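Local coordinates for LBCATS-a (Synthetic construct, PDB 5EY5), which probably catalyses, as the alpha subunit of a designed tryptophan synthase, the cleavage of indole-3-glycerol phosphate to indole and glyceraldehyde 3-phosphate, at residues A[13-21]-A[257-266]; A[77-85]-A[99-109]. All coordinates share one frame; numbering follows the deposited sequence.

Overall arrangement
Both contacts belong to one eight-stranded parallel beta/alpha barrel and show how such a barrel is clad: interaction 1 joins the first strand, 18-24, to the last helix, 249-263, whereas interaction 2 joins helix 78-91 to the third strand, 97-100, and the short helix 103-109 that follows it. Along the chain, interaction 2 is nested inside the long span between the segments of interaction 1. Their centres lie about 28 Å apart on opposite sides of the chain's centre, and they do not touch. One contact thus joins the two ends of the chain where the barrel closes, while the other is local; bound sn-glycerol-3-phosphate touches Leu100 of segment 99-109 and lies about 9 Å from the Leu260 side chain.

Interaction 1 (A[13-21]-A[257-266]); sequences KKGEKALIP and VRELREAVKL
The Arg261 guanidinium carries Leu19 CB over one face, 3.7 Å above its plane, while two carbonyl groups, of Lys17 and Val264, come in at its edge. NH2 serves both: Arg261 NH2 donates to Lys17 O at 2.8 Å with an N-H...O angle of 164°, and to Val264 O just beyond the end of its own helix. Both acceptors lie almost in the guanidinium plane, so the two bonds, with NH1 tied elsewhere, fix the rotation of the already planar group. NH1 makes a salt bridge to Asp46, whose carboxylate also accepts from the backbone N of Leu19, and a hydrogen bond to Gly44 O. The chain reaches this point by leaving CB with CG opposite the backbone N (chi1 174°) and then bending twice. With an alanine here, the Lys17 carbonyl would probably lose its direct tie to the C-terminal segment and Asp46 its charged mate.

Beyond CB, the two methyls of Leu19 meet apolar side chains of segment 257-266. Leu19 CD2 lies 4.0 Å from Val257 CG1, and CD1 reaches Leu260 CB and Val264 CG2. Val264 CG1 rests against Lys17 CB at 3.7 Å. Farther along, Lys17 and Leu266 cross at about a right angle, Lys17 CE pressing on Leu266 CD2 at a tight 3.4 Å. Two waters complete the seam: one joins Gly15 O to Leu266 N, the other Lys17 N to Val264 O. Gly15, with positive phi, ends helix 3-14 in a Schellman motif.

Strand 18-21 and helix 257-263 run roughly antiparallel, at 154° with axes 9.0 Å apart. Strand 18-24 closes the barrel against strand 229-232, and the last helix packs over this junction of first and last beta/alpha units, as in a TIM barrel.

Interaction 2 (A[77-85]-A[99-109]); sequences TLDKVFEMV and FLTYYNPIFRY
Three aromatic rings, Phe82, Phe99 and Tyr109, gather between segments whose two helices run almost perpendicular, at 92°. Phe82 is the middle member. Its edge is turned toward the face of Tyr109 in an offset edge-to-face pair, centroids 5.9 Å apart. Its other neighbour is met obliquely: Phe82 CE1 approaches Phe99 CE2 at 3.4 Å, with the planes inclined by 34°. Two valines hold the far end of the Phe99 ring, Val81 CG1 coming to 3.6 Å from Phe99 CZ and Val85 CG2 lying at the ring edge beside CE1.

Leu78 reaches from helix 78-85 to the other segment, Leu78 CD1 lying 3.7 Å from Tyr109 CD1 and also against the carbonyl oxygen and ring of Pro105. Because Tyr109 CG is swung opposite its own backbone N (chi1 -166°), the ring extends across to that helix. There Tyr109 OH donates to Asp79 OD1 at 3.1 Å, on the syn side of the carboxylate though out of its plane; Asp79 is poorly ordered, so this outer bond is less certain.

Helix 103-109 also meets another protein chain, to which Asn104 is hydrogen-bonded through both OD1 and ND2. Helix 111-121 borders the cluster, Glu117 touching Phe82 and Tyr109, while helix 78-91 packs on the barrel strand that follows it, 97-100, as part of the beta/alpha layer of the TIM barrel.

Interaction 1 (A[13-21]-A[257-266])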
# COMPACT_ATOMS: atom_id res chain seq x y z
N LYS A 13 46.62 -50.61 12.45
CA LYS A 13 47.44 -51.71 12.94
C LYS A 13 46.81 -52.44 14.13
O LYS A 13 47.12 -53.61 14.35
CB LYS A 13 48.84 -51.21 13.29
CG LYS A 13 49.78 -51.27 12.09
CD LYS A 13 50.39 -49.92 11.78
CE LYS A 13 51.45 -49.56 12.80
NZ LYS A 13 52.32 -48.45 12.31
N LYS A 14 45.92 -51.79 14.86
CA LYS A 14 45.24 -52.38 16.01
C LYS A 14 43.90 -53.01 15.65
O LYS A 14 43.26 -53.61 16.52
CB LYS A 14 45.02 -51.33 17.10
CG LYS A 14 46.31 -50.78 17.69
CD LYS A 14 46.09 -49.52 18.53
CE LYS A 14 47.43 -48.85 18.80
NZ LYS A 14 47.42 -48.03 20.03
N GLY A 15 43.45 -52.89 14.40
CA GLY A 15 42.12 -53.36 14.04
C GLY A 15 40.99 -52.56 14.65
O GLY A 15 39.95 -53.14 15.01
N GLU A 16 41.14 -51.24 14.77
CA GLU A 16 40.18 -50.39 15.47
C GLU A 16 39.65 -49.28 14.57
O GLU A 16 40.17 -49.02 13.48
CB GLU A 16 40.82 -49.80 16.73
CG GLU A 16 41.18 -50.85 17.76
CD GLU A 16 42.09 -50.32 18.84
OE1 GLU A 16 42.37 -49.11 18.85
OE2 GLU A 16 42.55 -51.14 19.67
N LYS A 17 38.60 -48.61 15.05
CA LYS A 17 37.89 -47.57 14.32
C LYS A 17 38.01 -46.25 15.06
O LYS A 17 37.98 -46.21 16.30
CB LYS A 17 36.40 -47.93 14.15
CG LYS A 17 36.14 -49.25 13.46
CD LYS A 17 36.68 -49.22 12.05
CE LYS A 17 36.27 -50.46 11.29
NZ LYS A 17 36.77 -50.39 9.90
N ALA A 18 38.16 -45.17 14.30
CA ALA A 18 38.33 -43.85 14.89
C ALA A 18 36.99 -43.31 15.39
O ALA A 18 36.01 -43.28 14.63
CB ALA A 18 38.93 -42.86 13.90
N LEU A 19 36.96 -42.91 16.66
CA LEU A 19 35.86 -42.14 17.22
C LEU A 19 36.27 -40.67 17.23
O LEU A 19 37.30 -40.32 17.80
CB LEU A 19 35.53 -42.60 18.64
CG LEU A 19 34.61 -41.66 19.44
CD1 LEU A 19 33.25 -41.62 18.78
CD2 LEU A 19 34.50 -42.14 20.88
N ILE A 20 35.46 -39.83 16.59
CA ILE A 20 35.85 -38.44 16.38
C ILE A 20 34.76 -37.56 16.97
O ILE A 20 33.78 -37.26 16.28
CB ILE A 20 36.05 -38.14 14.89
CG1 ILE A 20 37.05 -39.13 14.27
CG2 ILE A 20 36.44 -36.68 14.68
CD1 ILE A 20 36.91 -39.29 12.76
N PRO A 21 34.87 -37.13 18.23
CA PRO A 21 33.85 -36.22 18.77
C PRO A 21 34.02 -34.81 18.23
O PRO A 21 35.14 -34.34 17.98
CB PRO A 21 34.09 -36.28 20.29
CG PRO A 21 35.49 -36.74 20.46
CD PRO A 21 35.79 -37.63 19.27
N VAL A 257 30.40 -40.44 25.95
CA VAL A 257 31.45 -40.77 24.99
C VAL A 257 32.10 -42.10 25.32
O VAL A 257 32.66 -42.75 24.43
CB VAL A 257 32.46 -39.61 24.93
CG1 VAL A 257 33.71 -40.01 24.15
CG2 VAL A 257 31.79 -38.40 24.28
N ARG A 258 32.04 -42.54 26.57
CA ARG A 258 32.53 -43.88 26.86
C ARG A 258 31.60 -44.93 26.26
O ARG A 258 32.07 -45.97 25.76
CB ARG A 258 32.67 -44.06 28.38
N GLU A 259 30.29 -44.69 26.28
CA GLU A 259 29.36 -45.56 25.57
C GLU A 259 29.68 -45.58 24.08
O GLU A 259 29.71 -46.65 23.45
CB GLU A 259 27.92 -45.10 25.77
CG GLU A 259 27.44 -45.01 27.20
CD GLU A 259 26.07 -44.37 27.28
OE1 GLU A 259 25.83 -43.56 28.22
OE2 GLU A 259 25.22 -44.66 26.41
N LEU A 260 29.92 -44.40 23.51
CA LEU A 260 30.26 -44.34 22.09
C LEU A 260 31.54 -45.09 21.80
O LEU A 260 31.67 -45.74 20.76
CB LEU A 260 30.39 -42.88 21.64
CG LEU A 260 29.22 -41.91 21.82
CD1 LEU A 260 29.64 -40.49 21.43
CD2 LEU A 260 28.00 -42.37 21.04
N ARG A 261 32.51 -45.01 22.72
CA ARG A 261 33.80 -45.67 22.50
C ARG A 261 33.64 -47.19 22.51
O ARG A 261 34.23 -47.90 21.68
CB ARG A 261 34.80 -45.21 23.56
CG ARG A 261 36.17 -45.91 23.55
CD ARG A 261 37.07 -45.44 22.40
NE ARG A 261 36.70 -46.03 21.12
CZ ARG A 261 37.31 -45.77 19.96
NH1 ARG A 261 38.32 -44.90 19.92
NH2 ARG A 261 36.90 -46.35 18.84
N GLU A 262 32.86 -47.72 23.46
CA GLU A 262 32.60 -49.15 23.46
C GLU A 262 31.85 -49.57 22.20
O GLU A 262 31.98 -50.72 21.75
CB GLU A 262 31.81 -49.56 24.71
N ALA A 263 31.08 -48.65 21.61
CA ALA A 263 30.31 -48.97 20.42
C ALA A 263 31.13 -48.85 19.13
O ALA A 263 30.93 -49.64 18.21
CB ALA A 263 29.08 -48.05 20.33
N VAL A 264 32.05 -47.90 19.05
CA VAL A 264 32.79 -47.69 17.81
C VAL A 264 33.96 -48.67 17.73
O VAL A 264 35.06 -48.41 18.24
CB VAL A 264 33.26 -46.24 17.67
CG1 VAL A 264 34.22 -46.10 16.49
CG2 VAL A 264 32.06 -45.32 17.50
N LYS A 265 33.72 -49.81 17.09
CA LYS A 265 34.65 -50.92 17.02
C LYS A 265 34.03 -51.96 16.11
O LYS A 265 32.81 -51.96 15.89
CB LYS A 265 34.95 -51.50 18.41
CG LYS A 265 33.79 -52.29 19.01
CD LYS A 265 34.20 -53.07 20.27
CE LYS A 265 33.07 -53.99 20.73
NZ LYS A 265 31.77 -53.26 20.80
N LEU A 266 34.83 -52.87 15.58
CA LEU A 266 34.30 -53.92 14.74
C LEU A 266 33.47 -54.84 15.59
O LEU A 266 33.85 -55.15 16.70
CB LEU A 266 35.41 -54.70 14.08
CG LEU A 266 36.11 -53.95 12.98
CD1 LEU A 266 37.34 -54.70 12.54
CD2 LEU A 266 35.18 -53.66 11.81
O HOH W 1 37.57 -52.86 16.05
O HOH W 2 37.76 -49.49 17.64

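Interaction 2 (A[77-85]-A[99-109])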
# COMPACT_ATOMS: atom_id res chain seq x y z
N THR A 77 36.89 -16.21 20.29
CA THR A 77 37.50 -15.76 19.04
C THR A 77 38.49 -16.81 18.57
O THR A 77 38.87 -17.71 19.32
CB THR A 77 38.24 -14.42 19.21
OG1 THR A 77 39.33 -14.60 20.12
CG2 THR A 77 37.30 -13.32 19.73
N LEU A 78 38.91 -16.69 17.31
CA LEU A 78 39.93 -17.59 16.78
C LEU A 78 41.18 -17.55 17.65
O LEU A 78 41.68 -18.59 18.09
CB LEU A 78 40.27 -17.21 15.34
CG LEU A 78 39.58 -18.01 14.25
CD1 LEU A 78 40.08 -17.59 12.89
CD2 LEU A 78 39.83 -19.50 14.50
N ASP A 79 41.68 -16.35 17.93
CA ASP A 79 42.87 -16.21 18.76
C ASP A 79 42.73 -16.92 20.10
O ASP A 79 43.70 -17.47 20.62
CB ASP A 79 43.20 -14.73 18.98
CG ASP A 79 43.88 -14.10 17.77
OD1 ASP A 79 44.75 -14.75 17.16
OD2 ASP A 79 43.55 -12.94 17.44
N LYS A 80 41.52 -16.92 20.68
CA LYS A 80 41.32 -17.54 21.98
C LYS A 80 41.30 -19.07 21.89
O LYS A 80 41.76 -19.76 22.80
CB LYS A 80 40.02 -17.03 22.61
CG LYS A 80 40.13 -15.63 23.23
CD LYS A 80 38.77 -15.07 23.61
CE LYS A 80 38.87 -13.64 24.10
NZ LYS A 80 37.53 -12.99 24.23
N VAL A 81 40.76 -19.62 20.81
CA VAL A 81 40.80 -21.07 20.66
C VAL A 81 42.24 -21.53 20.39
O VAL A 81 42.68 -22.56 20.91
CB VAL A 81 39.82 -21.52 19.57
CG1 VAL A 81 39.64 -23.07 19.58
CG2 VAL A 81 38.47 -20.84 19.78
N PHE A 82 42.99 -20.75 19.61
CA PHE A 82 44.42 -21.01 19.43
C PHE A 82 45.16 -21.07 20.76
O PHE A 82 45.98 -21.97 20.99
CB PHE A 82 45.04 -19.94 18.54
CG PHE A 82 44.80 -20.15 17.06
CD1 PHE A 82 44.92 -21.41 16.50
CD2 PHE A 82 44.47 -19.08 16.25
CE1 PHE A 82 44.70 -21.60 15.15
CE2 PHE A 82 44.25 -19.27 14.89
CZ PHE A 82 44.36 -20.52 14.34
N GLU A 83 44.92 -20.11 21.65
CA GLU A 83 45.59 -20.13 22.94
C GLU A 83 45.18 -21.35 23.75
O GLU A 83 46.01 -21.94 24.46
CB GLU A 83 45.30 -18.84 23.72
N MET A 84 43.91 -21.74 23.67
CA MET A 84 43.47 -22.96 24.34
C MET A 84 44.17 -24.18 23.76
O MET A 84 44.61 -25.06 24.51
CB MET A 84 41.95 -23.10 24.23
CG MET A 84 41.36 -24.13 25.17
SD MET A 84 40.08 -25.09 24.36
CE MET A 84 41.12 -26.16 23.37
N VAL A 85 44.30 -24.25 22.43
CA VAL A 85 45.03 -25.36 21.83
C VAL A 85 46.49 -25.36 22.28
O VAL A 85 47.09 -26.43 22.49
CB VAL A 85 44.90 -25.32 20.28
CG1 VAL A 85 45.75 -26.42 19.63
CG2 VAL A 85 43.46 -25.48 19.89
N PHE A 99 40.17 -28.07 13.48
CA PHE A 99 39.28 -26.91 13.54
C PHE A 99 38.22 -27.04 12.46
O PHE A 99 38.54 -27.21 11.28
CB PHE A 99 40.04 -25.59 13.32
CG PHE A 99 40.65 -25.02 14.56
CD1 PHE A 99 40.64 -25.74 15.74
CD2 PHE A 99 41.23 -23.76 14.54
CE1 PHE A 99 41.22 -25.20 16.89
CE2 PHE A 99 41.80 -23.22 15.67
CZ PHE A 99 41.79 -23.95 16.86
N LEU A 100 36.95 -26.95 12.86
CA LEU A 100 35.84 -26.88 11.92
C LEU A 100 35.39 -25.44 11.93
O LEU A 100 34.93 -24.92 12.96
CB LEU A 100 34.72 -27.86 12.29
CG LEU A 100 33.55 -28.03 11.32
CD1 LEU A 100 32.88 -29.39 11.55
CD2 LEU A 100 32.54 -26.88 11.47
N THR A 101 35.59 -24.74 10.82
CA THR A 101 35.32 -23.32 10.81
C THR A 101 34.74 -22.96 9.46
O THR A 101 35.17 -23.49 8.44
CB THR A 101 36.59 -22.48 11.09
OG1 THR A 101 36.29 -21.08 10.96
CG2 THR A 101 37.72 -22.84 10.14
N TYR A 102 33.73 -22.08 9.46
CA TYR A 102 33.31 -21.46 8.22
C TYR A 102 34.43 -20.58 7.68
O TYR A 102 35.39 -20.26 8.38
CB TYR A 102 32.01 -20.69 8.44
CG TYR A 102 30.90 -21.67 8.71
CD1 TYR A 102 30.73 -22.21 9.98
CD2 TYR A 102 30.08 -22.11 7.69
CE1 TYR A 102 29.74 -23.14 10.22
CE2 TYR A 102 29.08 -23.04 7.93
CZ TYR A 102 28.91 -23.55 9.20
OH TYR A 102 27.92 -24.46 9.44
N TYR A 103 34.29 -20.19 6.41
CA TYR A 103 35.40 -19.59 5.68
C TYR A 103 35.62 -18.13 6.05
O TYR A 103 36.77 -17.68 6.09
CB TYR A 103 35.14 -19.71 4.18
CG TYR A 103 36.34 -19.37 3.37
CD1 TYR A 103 37.56 -19.98 3.62
CD2 TYR A 103 36.27 -18.43 2.34
CE1 TYR A 103 38.66 -19.67 2.88
CE2 TYR A 103 37.38 -18.12 1.59
CZ TYR A 103 38.58 -18.75 1.86
OH TYR A 103 39.70 -18.47 1.13
N ASN A 104 34.56 -17.36 6.27
CA ASN A 104 34.80 -15.94 6.49
C ASN A 104 35.64 -15.64 7.72
O ASN A 104 36.37 -14.63 7.69
CB ASN A 104 33.49 -15.16 6.58
CG ASN A 104 33.73 -13.70 6.38
OD1 ASN A 104 34.22 -13.30 5.34
ND2 ASN A 104 33.42 -12.88 7.39
N PRO A 105 35.55 -16.36 8.84
CA PRO A 105 36.53 -16.09 9.92
C PRO A 105 37.96 -16.35 9.49
O PRO A 105 38.87 -15.60 9.87
CB PRO A 105 36.08 -17.04 11.04
CG PRO A 105 34.62 -17.14 10.85
CD PRO A 105 34.44 -17.19 9.32
N ILE A 106 38.18 -17.41 8.71
CA ILE A 106 39.49 -17.70 8.13
C ILE A 106 39.92 -16.59 7.18
O ILE A 106 41.00 -16.01 7.29
CB ILE A 106 39.46 -19.04 7.38
CG1 ILE A 106 39.42 -20.21 8.35
CG2 ILE A 106 40.65 -19.17 6.43
CD1 ILE A 106 39.38 -21.52 7.60
N PHE A 107 39.12 -16.36 6.15
CA PHE A 107 39.24 -15.11 5.43
C PHE A 107 39.06 -14.05 6.51
O PHE A 107 38.58 -14.35 7.59
CB PHE A 107 38.19 -15.06 4.31
CG PHE A 107 38.53 -14.14 3.17
CD1 PHE A 107 39.13 -14.64 2.02
CD2 PHE A 107 38.25 -12.80 3.25
CE1 PHE A 107 39.43 -13.80 0.98
CE2 PHE A 107 38.55 -11.96 2.21
CZ PHE A 107 39.15 -12.46 1.07
N ARG A 108 39.58 -12.86 6.32
CA ARG A 108 39.48 -11.91 7.43
C ARG A 108 40.63 -12.10 8.41
O ARG A 108 41.40 -11.16 8.61
CB ARG A 108 38.15 -12.05 8.21
CG ARG A 108 37.89 -10.87 9.17
CD ARG A 108 37.93 -9.60 8.38
NE ARG A 108 37.91 -8.39 9.21
CZ ARG A 108 39.00 -7.75 9.63
NH1 ARG A 108 40.21 -8.20 9.35
NH2 ARG A 108 38.87 -6.65 10.37
N TYR A 109 40.74 -13.28 9.04
CA TYR A 109 41.95 -13.56 9.81
C TYR A 109 43.18 -13.41 8.92
O TYR A 109 44.18 -12.81 9.33
CB TYR A 109 41.92 -14.97 10.42
CG TYR A 109 42.99 -15.19 11.49
CD1 TYR A 109 42.69 -15.02 12.85
CD2 TYR A 109 44.29 -15.56 11.16
CE1 TYR A 109 43.64 -15.21 13.84
CE2 TYR A 109 45.26 -15.76 12.15
CZ TYR A 109 44.92 -15.59 13.49
OH TYR A 109 45.87 -15.75 14.48